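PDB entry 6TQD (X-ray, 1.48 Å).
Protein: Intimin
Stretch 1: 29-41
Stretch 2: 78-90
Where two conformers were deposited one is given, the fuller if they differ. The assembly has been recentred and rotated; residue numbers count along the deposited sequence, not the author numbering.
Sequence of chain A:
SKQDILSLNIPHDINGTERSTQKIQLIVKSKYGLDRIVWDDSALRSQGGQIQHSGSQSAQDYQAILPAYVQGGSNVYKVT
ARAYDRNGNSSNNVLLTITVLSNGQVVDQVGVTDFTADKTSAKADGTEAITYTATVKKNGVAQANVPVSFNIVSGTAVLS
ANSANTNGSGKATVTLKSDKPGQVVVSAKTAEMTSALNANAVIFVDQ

Stretch 1, residues 29-41: KSKYGLDRIVWDD
Stretch 2, residues 78-90: KVTARAYDRNGNS

Two neighbouring antiparallel β-strands, 34-40 and 78-85, zip together through a backbone ladder interrupted by one bulge, their N-to-C directions 156° apart. Most strand residues lie in the broad β region, but L34 (-68/134), R36 (-169/166) and D85 (-96/177) stray, and D35 (-99/-47) leaves it at the bulge. Non-hydrogen-bonded pairs I37-A83 and W39-A81 (CA-CA 4.4 and 4.5 Å) alternate with hydrogen-bonded R36-Y84, V38-R82 and D40-T80 (5.3-5.5 Å). Each of these three closes a two-bond ring: Y84 N to R36 O 2.9 Å and R36 N to Y84 O 3.2 Å; V38 N to R82 O 2.8 Å and R82 N to V38 O 2.9 Å; D40 N to T80 O 2.9 Å and T80 N to D40 O 3.1 Å. At the bulge D35 N also reaches Y84 O (2.8 Å), shifting the register by one before L34 pairs with D85.

On the I37/W39 face, small alanines leave room for bulk: I37 CD1 (m, m) meets A83 CB at 3.6 Å, and W39 (m, chi2 90°) lays its six-membered ring over A81 CB, 3.5 Å from W39 CZ3. On the other face, R36 (p, t, t, chi4 -79°) stacks its flat cation on electron-rich Y84 (m, chi2 80°), planes 14° apart and R36 CZ 3.9 Å from the centroid of the Y84 ring, while D35 OD2 neutralises R36 NH1 at 2.9 Å.

Beyond the strands, R86 N, from the D85-G88 type I turn, donates to G33 O (2.9 Å); G88 N to D85 O, 3.0 Å, closes the turn. G33, at phi/psi 106/129, suits glycine: a CB would jam against Y32 O and also hit R86 NH2.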

# COMPACT_ATOMS: atom_id res chain seq x y z
N LYS A 29 -19.19 15.89 19.11
CA LYS A 29 -19.83 16.40 20.32
C LYS A 29 -20.35 17.78 19.98
O LYS A 29 -19.59 18.64 19.55
CB LYS A 29 -18.84 16.49 21.49
CG LYS A 29 -18.28 15.15 21.96
CD LYS A 29 -19.37 14.19 22.40
CE LYS A 29 -18.78 13.02 23.18
NZ LYS A 29 -17.67 12.34 22.45
N SER A 30 -21.66 17.99 20.18
CA SER A 30 -22.31 19.22 19.75
C SER A 30 -23.33 19.65 20.81
O SER A 30 -24.29 18.93 21.07
CB SER A 30 -23.02 19.02 18.42
OG SER A 30 -23.77 20.16 18.06
N LYS A 31 -23.10 20.82 21.40
CA LYS A 31 -24.06 21.36 22.36
C LYS A 31 -25.41 21.66 21.71
O LYS A 31 -26.46 21.46 22.33
CB LYS A 31 -23.48 22.61 23.02
CG LYS A 31 -24.40 23.28 24.04
CD LYS A 31 -23.73 24.52 24.64
CE LYS A 31 -24.68 25.27 25.56
NZ LYS A 31 -24.08 26.54 26.07
N TYR A 32 -25.40 22.20 20.49
CA TYR A 32 -26.62 22.67 19.84
C TYR A 32 -27.20 21.69 18.83
O TYR A 32 -28.30 21.93 18.32
CB TYR A 32 -26.38 24.03 19.17
CG TYR A 32 -25.91 25.08 20.14
CD1 TYR A 32 -26.68 25.41 21.25
CD2 TYR A 32 -24.73 25.76 19.94
CE1 TYR A 32 -26.26 26.35 22.15
CE2 TYR A 32 -24.29 26.72 20.84
CZ TYR A 32 -25.07 27.02 21.94
OH TYR A 32 -24.65 27.98 22.84
N GLY A 33 -26.52 20.58 18.54
CA GLY A 33 -27.02 19.60 17.62
C GLY A 33 -26.30 19.63 16.28
O GLY A 33 -26.19 20.67 15.64
N LEU A 34 -25.84 18.46 15.84
CA LEU A 34 -25.14 18.37 14.57
C LEU A 34 -26.11 18.63 13.42
O LEU A 34 -27.23 18.11 13.40
CB LEU A 34 -24.52 16.99 14.41
CG LEU A 34 -23.80 16.68 13.10
CD1 LEU A 34 -22.53 17.51 12.96
CD2 LEU A 34 -23.48 15.19 12.97
N ASP A 35 -25.68 19.47 12.47
CA ASP A 35 -26.43 19.69 11.25
C ASP A 35 -25.88 18.88 10.08
O ASP A 35 -26.65 18.25 9.35
CB ASP A 35 -26.45 21.19 10.91
CG ASP A 35 -27.27 21.50 9.66
OD1 ASP A 35 -28.51 21.49 9.76
OD2 ASP A 35 -26.65 21.71 8.59
N ARG A 36 -24.56 18.89 9.87
CA ARG A 36 -23.98 18.26 8.70
C ARG A 36 -22.47 18.18 8.84
O ARG A 36 -21.87 18.84 9.69
CB ARG A 36 -24.32 19.06 7.44
CG ARG A 36 -23.65 20.41 7.42
CD ARG A 36 -24.16 21.25 6.28
NE ARG A 36 -23.42 22.51 6.15
CZ ARG A 36 -23.61 23.57 6.91
NH1 ARG A 36 -24.51 23.56 7.88
NH2 ARG A 36 -22.89 24.67 6.68
N ILE A 37 -21.87 17.36 7.96
CA ILE A 37 -20.44 17.28 7.76
C ILE A 37 -20.16 17.72 6.33
O ILE A 37 -20.84 17.27 5.40
CB ILE A 37 -19.92 15.83 7.94
CG1 ILE A 37 -20.41 15.20 9.25
CG2 ILE A 37 -18.42 15.82 7.87
CD1 ILE A 37 -19.92 15.87 10.51
N VAL A 38 -19.15 18.57 6.15
CA VAL A 38 -18.74 19.07 4.85
C VAL A 38 -17.31 18.62 4.56
O VAL A 38 -16.40 18.83 5.39
CB VAL A 38 -18.85 20.60 4.78
CG1 VAL A 38 -18.28 21.12 3.48
CG2 VAL A 38 -20.31 21.04 4.92
N TRP A 39 -17.10 18.00 3.40
CA TRP A 39 -15.84 17.35 3.07
C TRP A 39 -15.12 18.04 1.92
O TRP A 39 -15.75 18.50 0.97
CB TRP A 39 -16.07 15.90 2.61
CG TRP A 39 -16.53 14.98 3.65
CD1 TRP A 39 -17.83 14.72 3.98
CD2 TRP A 39 -15.72 14.17 4.51
NE1 TRP A 39 -17.88 13.80 5.00
CE2 TRP A 39 -16.60 13.44 5.34
CE3 TRP A 39 -14.34 13.98 4.64
CZ2 TRP A 39 -16.15 12.55 6.30
CZ3 TRP A 39 -13.89 13.08 5.61
CH2 TRP A 39 -14.79 12.39 6.42
N ASP A 40 -13.80 18.08 2.01
CA ASP A 40 -12.90 18.33 0.88
C ASP A 40 -12.23 16.99 0.57
O ASP A 40 -11.33 16.57 1.29
CB ASP A 40 -11.87 19.41 1.18
CG ASP A 40 -10.84 19.58 0.05
OD1 ASP A 40 -10.82 18.77 -0.90
OD2 ASP A 40 -10.03 20.53 0.12
N ASP A 41 -12.73 16.30 -0.45
CA ASP A 41 -12.17 15.03 -0.89
C ASP A 41 -11.46 15.15 -2.24
O ASP A 41 -11.33 14.16 -2.97
CB ASP A 41 -13.23 13.93 -0.91
CG ASP A 41 -14.32 14.19 -1.91
OD1 ASP A 41 -14.27 15.23 -2.60
OD2 ASP A 41 -15.27 13.36 -2.00
N LYS A 78 -5.11 12.66 1.36
CA LYS A 78 -5.44 13.42 2.55
C LYS A 78 -6.72 14.19 2.25
O LYS A 78 -6.77 14.96 1.28
CB LYS A 78 -4.32 14.41 2.89
CG LYS A 78 -2.96 13.76 3.14
CD LYS A 78 -2.79 13.23 4.54
CE LYS A 78 -1.39 12.66 4.74
NZ LYS A 78 -1.21 12.05 6.09
N VAL A 79 -7.75 13.98 3.07
CA VAL A 79 -9.03 14.65 2.91
C VAL A 79 -9.38 15.28 4.26
O VAL A 79 -8.83 14.92 5.30
CB VAL A 79 -10.15 13.70 2.46
CG1 VAL A 79 -9.76 12.98 1.17
CG2 VAL A 79 -10.45 12.67 3.55
N THR A 80 -10.32 16.23 4.24
CA THR A 80 -10.68 16.95 5.45
C THR A 80 -12.19 17.00 5.62
O THR A 80 -12.94 17.08 4.64
CB THR A 80 -10.12 18.38 5.49
OG1 THR A 80 -10.42 19.06 4.27
CG2 THR A 80 -8.61 18.36 5.70
N ALA A 81 -12.63 16.98 6.87
CA ALA A 81 -14.03 17.08 7.22
C ALA A 81 -14.22 18.16 8.26
O ALA A 81 -13.44 18.28 9.19
CB ALA A 81 -14.53 15.77 7.83
N ARG A 82 -15.31 18.91 8.12
CA ARG A 82 -15.69 19.94 9.06
C ARG A 82 -17.15 19.70 9.43
O ARG A 82 -18.00 19.58 8.55
CB ARG A 82 -15.51 21.33 8.44
CG ARG A 82 -15.72 22.48 9.41
CD ARG A 82 -15.65 23.83 8.70
NE ARG A 82 -14.32 24.21 8.19
CZ ARG A 82 -13.37 24.78 8.93
NH1 ARG A 82 -13.55 24.98 10.23
NH2 ARG A 82 -12.23 25.15 8.37
N ALA A 83 -17.43 19.66 10.72
CA ALA A 83 -18.80 19.53 11.20
C ALA A 83 -19.41 20.91 11.43
O ALA A 83 -18.71 21.85 11.82
CB ALA A 83 -18.85 18.73 12.49
N TYR A 84 -20.72 21.03 11.16
CA TYR A 84 -21.47 22.23 11.47
C TYR A 84 -22.65 21.86 12.37
O TYR A 84 -23.30 20.82 12.16
CB TYR A 84 -22.06 22.90 10.23
CG TYR A 84 -21.05 23.63 9.37
CD1 TYR A 84 -20.24 22.94 8.50
CD2 TYR A 84 -20.92 25.01 9.43
CE1 TYR A 84 -19.33 23.58 7.71
CE2 TYR A 84 -20.01 25.67 8.63
CZ TYR A 84 -19.21 24.95 7.77
OH TYR A 84 -18.28 25.56 6.95
N ASP A 85 -22.96 22.74 13.31
CA ASP A 85 -24.13 22.56 14.17
C ASP A 85 -25.31 23.34 13.61
O ASP A 85 -25.22 24.06 12.61
CB ASP A 85 -23.81 22.89 15.63
CG ASP A 85 -23.59 24.37 15.90
OD1 ASP A 85 -23.97 25.22 15.06
OD2 ASP A 85 -23.04 24.69 16.97
N ARG A 86 -26.45 23.20 14.28
CA ARG A 86 -27.70 23.83 13.82
C ARG A 86 -27.69 25.35 13.92
O ARG A 86 -28.57 25.98 13.34
CB ARG A 86 -28.89 23.26 14.60
CG ARG A 86 -29.35 21.91 14.11
CD ARG A 86 -30.57 21.41 14.88
NE ARG A 86 -30.23 20.91 16.21
CZ ARG A 86 -31.10 20.38 17.06
NH1 ARG A 86 -32.38 20.28 16.73
NH2 ARG A 86 -30.69 19.95 18.25
N ASN A 87 -26.73 25.94 14.65
CA ASN A 87 -26.57 27.39 14.76
C ASN A 87 -25.57 27.93 13.75
O ASN A 87 -25.34 29.15 13.72
CB ASN A 87 -26.09 27.76 16.16
CG ASN A 87 -27.16 27.56 17.22
OD1 ASN A 87 -28.23 27.00 16.96
ND2 ASN A 87 -26.88 28.03 18.43
N GLY A 88 -24.95 27.07 12.95
CA GLY A 88 -23.98 27.52 11.98
C GLY A 88 -22.54 27.55 12.45
O GLY A 88 -21.68 27.96 11.67
N ASN A 89 -22.27 27.18 13.70
CA ASN A 89 -20.89 27.03 14.14
C ASN A 89 -20.29 25.81 13.47
O ASN A 89 -20.99 24.88 13.08
CB ASN A 89 -20.82 26.78 15.64
CG ASN A 89 -21.37 27.93 16.46
OD1 ASN A 89 -20.92 29.08 16.36
ND2 ASN A 89 -22.36 27.62 17.27
N SER A 90 -18.97 25.83 13.32
CA SER A 90 -18.27 24.67 12.78
C SER A 90 -17.21 24.19 13.76
O SER A 90 -16.87 24.85 14.74
CB SER A 90 -17.69 24.98 11.41
OG SER A 90 -16.73 25.99 11.48
O HOH W 1 -22.97 22.75 18.71
O HOH W 2 -8.67 16.24 -0.40